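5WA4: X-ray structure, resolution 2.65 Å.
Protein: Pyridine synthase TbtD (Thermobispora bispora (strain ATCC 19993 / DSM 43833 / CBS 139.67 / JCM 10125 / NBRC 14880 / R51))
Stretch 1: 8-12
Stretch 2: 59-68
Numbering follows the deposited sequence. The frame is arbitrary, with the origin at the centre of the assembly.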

# COMPACT_ATOMS: atom_id res chain seq x y z
N GLU E 8 41.68 -15.39 -21.66
CA GLU E 8 41.57 -16.19 -20.44
C GLU E 8 40.97 -15.38 -19.28
O GLU E 8 40.55 -15.96 -18.27
N ARG E 9 40.93 -14.06 -19.42
CA ARG E 9 40.09 -13.23 -18.55
C ARG E 9 39.79 -11.84 -19.15
O ARG E 9 40.31 -11.47 -20.20
N TRP E 10 38.90 -11.11 -18.47
CA TRP E 10 38.44 -9.80 -18.94
C TRP E 10 39.24 -8.68 -18.32
O TRP E 10 39.21 -8.49 -17.10
N TRP E 11 39.94 -7.92 -19.16
CA TRP E 11 40.73 -6.79 -18.69
C TRP E 11 40.00 -5.47 -18.91
O TRP E 11 39.23 -5.32 -19.87
N ARG E 12 40.25 -4.50 -18.03
CA ARG E 12 39.54 -3.23 -18.07
C ARG E 12 40.43 -2.04 -18.36
O ARG E 12 41.56 -1.94 -17.87
N TYR E 59 36.77 -3.15 -22.63
CA TYR E 59 36.94 -4.52 -22.17
C TYR E 59 37.58 -5.35 -23.27
O TYR E 59 37.06 -5.40 -24.38
N VAL E 60 38.71 -5.99 -22.98
CA VAL E 60 39.29 -6.97 -23.91
C VAL E 60 39.60 -8.28 -23.18
O VAL E 60 40.06 -8.28 -22.03
N SER E 61 39.35 -9.42 -23.82
CA SER E 61 39.62 -10.68 -23.14
C SER E 61 40.72 -11.49 -23.80
O SER E 61 40.53 -12.08 -24.87
N THR E 62 41.88 -11.49 -23.15
CA THR E 62 43.00 -12.37 -23.48
C THR E 62 43.79 -12.67 -22.21
O THR E 62 43.32 -12.38 -21.11
N THR E 63 44.97 -13.24 -22.38
CA THR E 63 45.89 -13.51 -21.27
C THR E 63 46.69 -12.28 -20.89
O THR E 63 46.61 -11.26 -21.57
N ARG E 64 47.48 -12.38 -19.83
CA ARG E 64 48.31 -11.24 -19.44
C ARG E 64 49.47 -11.11 -20.43
O ARG E 64 50.01 -10.03 -20.64
N GLU E 65 49.83 -12.22 -21.07
CA GLU E 65 50.98 -12.22 -21.95
C GLU E 65 50.64 -11.70 -23.34
O GLU E 65 51.52 -11.23 -24.07
N ALA E 66 49.37 -11.77 -23.72
CA ALA E 66 48.91 -11.05 -24.90
C ALA E 66 48.72 -9.58 -24.52
O ALA E 66 48.87 -8.69 -25.36
N LEU E 67 48.43 -9.34 -23.24
CA LEU E 67 48.20 -8.00 -22.73
C LEU E 67 49.39 -7.09 -23.01
O LEU E 67 49.27 -6.12 -23.76
N GLU E 68 50.54 -7.42 -22.42
CA GLU E 68 51.72 -6.56 -22.54
C GLU E 68 52.35 -6.60 -23.93
O GLU E 68 53.10 -5.70 -24.30

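The firmest polar ties between these two antiparallel strands of the pyridine synthase TbtD centre on Trp11. Trp11 N donates to Val60 O at 2.9 Å, nearly straight, and Val60 N returns a bond to Trp11 O at 3.2 Å, so the two residues form a hydrogen-bonded pair. The indole adds a side-chain bond, Trp11 NE1 to Thr62 O at 2.9 Å, in the m rotamer (chi1 -59°, chi2 102°), whose end comes nearer the second stretch than its start. Thr62 O also receives a weak bond from Arg9 N at 3.4 Å. CA-H...O contacts accompany these bonds: Ser61 CA lies 3.1 Å from Arg9 O, and Tyr59 CA 3.3 Å from Trp11 O.

Trp11 shares its face of the sheet with Arg9, Val60 and Thr62. The helix that follows the second strand closes over the indole here: Leu67, rotamer t with chi2 p, points toward the first stretch and sets CD1 over one face of the ring, 3.4 Å from Trp11 CG, a CH-pi contact with the five-membered ring. Arg64 CB lies 4.0 Å from Trp11 CZ2, while the rest of its side chain leads away. Thr63 caps the helix: its OG1 accepts a weak bond from Ala66 N at 3.3 Å, and its CG2 meets Glu8 CB at 3.7 Å.

The other face carries Trp10, Arg12, Tyr59 and Ser61. Trp10, also m, lays its six-membered ring over Ser61 CB, whose distance to Trp10 CE3 is 3.5 Å; Trp10 CE3 also approaches Tyr59 CB at 3.9 Å. Ser61 is p, its OG hydrogen-bonded elsewhere in the structure. Tyr59 (m) brings CE1 within 3.8 Å of Arg12 CG, a contact between an arginine methylene and an aromatic ring carbon; Arg12 is likewise m.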

# COMPACT_ATOMS: atom_id res chain seq x y z
CB GLU E 8 42.94 -16.75 -20.03
CG GLU E 8 42.86 -17.97 -19.14
CD GLU E 8 43.75 -19.10 -19.63
OE1 GLU E 8 44.87 -19.24 -19.09
OE2 GLU E 8 43.33 -19.83 -20.55
CB ARG E 9 40.73 -13.08 -17.16
CG ARG E 9 39.67 -13.04 -16.06
CD ARG E 9 40.23 -13.15 -14.66
NE ARG E 9 41.02 -14.36 -14.45
CZ ARG E 9 41.37 -14.83 -13.25
NH1 ARG E 9 40.99 -14.18 -12.16
NH2 ARG E 9 42.10 -15.93 -13.15
CB TRP E 10 36.97 -9.59 -18.60
CG TRP E 10 36.04 -10.27 -19.53
CD1 TRP E 10 35.24 -11.34 -19.24
CD2 TRP E 10 35.79 -9.94 -20.89
NE1 TRP E 10 34.51 -11.68 -20.35
CE2 TRP E 10 34.83 -10.83 -21.38
CE3 TRP E 10 36.28 -8.95 -21.76
CZ2 TRP E 10 34.35 -10.79 -22.69
CZ3 TRP E 10 35.82 -8.90 -23.05
CH2 TRP E 10 34.86 -9.82 -23.51
CB TRP E 11 42.09 -6.77 -19.40
CG TRP E 11 42.90 -8.00 -19.18
CD1 TRP E 11 43.07 -9.05 -20.05
CD2 TRP E 11 43.65 -8.34 -18.00
NE1 TRP E 11 43.88 -10.01 -19.49
CE2 TRP E 11 44.25 -9.60 -18.24
CE3 TRP E 11 43.86 -7.71 -16.78
CZ2 TRP E 11 45.06 -10.22 -17.29
CZ3 TRP E 11 44.66 -8.33 -15.84
CH2 TRP E 11 45.25 -9.57 -16.10
CB ARG E 12 38.81 -3.00 -16.75
CG ARG E 12 37.72 -4.00 -16.47
CD ARG E 12 37.04 -3.70 -15.16
NE ARG E 12 37.89 -4.01 -14.02
CZ ARG E 12 37.58 -3.69 -12.77
NH1 ARG E 12 36.44 -3.06 -12.51
NH2 ARG E 12 38.40 -4.01 -11.77
CB TYR E 59 35.59 -5.12 -21.77
CG TYR E 59 34.85 -4.35 -20.70
CD1 TYR E 59 35.14 -4.54 -19.35
CD2 TYR E 59 33.88 -3.41 -21.04
CE1 TYR E 59 34.46 -3.82 -18.38
CE2 TYR E 59 33.21 -2.69 -20.08
CZ TYR E 59 33.49 -2.90 -18.75
OH TYR E 59 32.81 -2.18 -17.79
CB VAL E 60 40.56 -6.44 -24.58
CG1 VAL E 60 40.94 -7.33 -25.76
CG2 VAL E 60 40.37 -5.02 -25.05
CB SER E 61 38.35 -11.54 -23.02
OG SER E 61 37.79 -11.83 -24.28
CB THR E 62 43.96 -11.75 -24.54
OG1 THR E 62 43.94 -10.32 -24.43
CG2 THR E 62 43.58 -12.19 -25.95
CB THR E 63 46.87 -14.61 -21.63
OG1 THR E 63 47.43 -14.34 -22.92
CG2 THR E 63 46.16 -15.96 -21.65
CB ARG E 64 48.82 -11.39 -17.99
CG ARG E 64 50.09 -10.60 -17.67
CD ARG E 64 50.49 -10.75 -16.22
NE ARG E 64 51.70 -11.58 -16.08
CZ ARG E 64 52.30 -11.87 -14.93
NH1 ARG E 64 51.81 -11.42 -13.78
NH2 ARG E 64 53.39 -12.63 -14.93
CB GLU E 65 51.61 -13.61 -22.05
CG GLU E 65 51.75 -14.34 -20.71
CD GLU E 65 53.18 -14.75 -20.43
OE1 GLU E 65 54.09 -13.90 -20.54
OE2 GLU E 65 53.40 -15.94 -20.10
CB ALA E 66 47.62 -11.64 -25.44
CB LEU E 67 47.88 -8.02 -21.23
CG LEU E 67 47.21 -6.79 -20.62
CD1 LEU E 67 45.70 -6.85 -20.81
CD2 LEU E 67 47.58 -6.61 -19.15
CB GLU E 68 52.75 -6.95 -21.48
CG GLU E 68 52.14 -7.33 -20.14
CD GLU E 68 51.39 -6.19 -19.46
OE1 GLU E 68 50.70 -6.45 -18.45
OE2 GLU E 68 51.50 -5.03 -19.94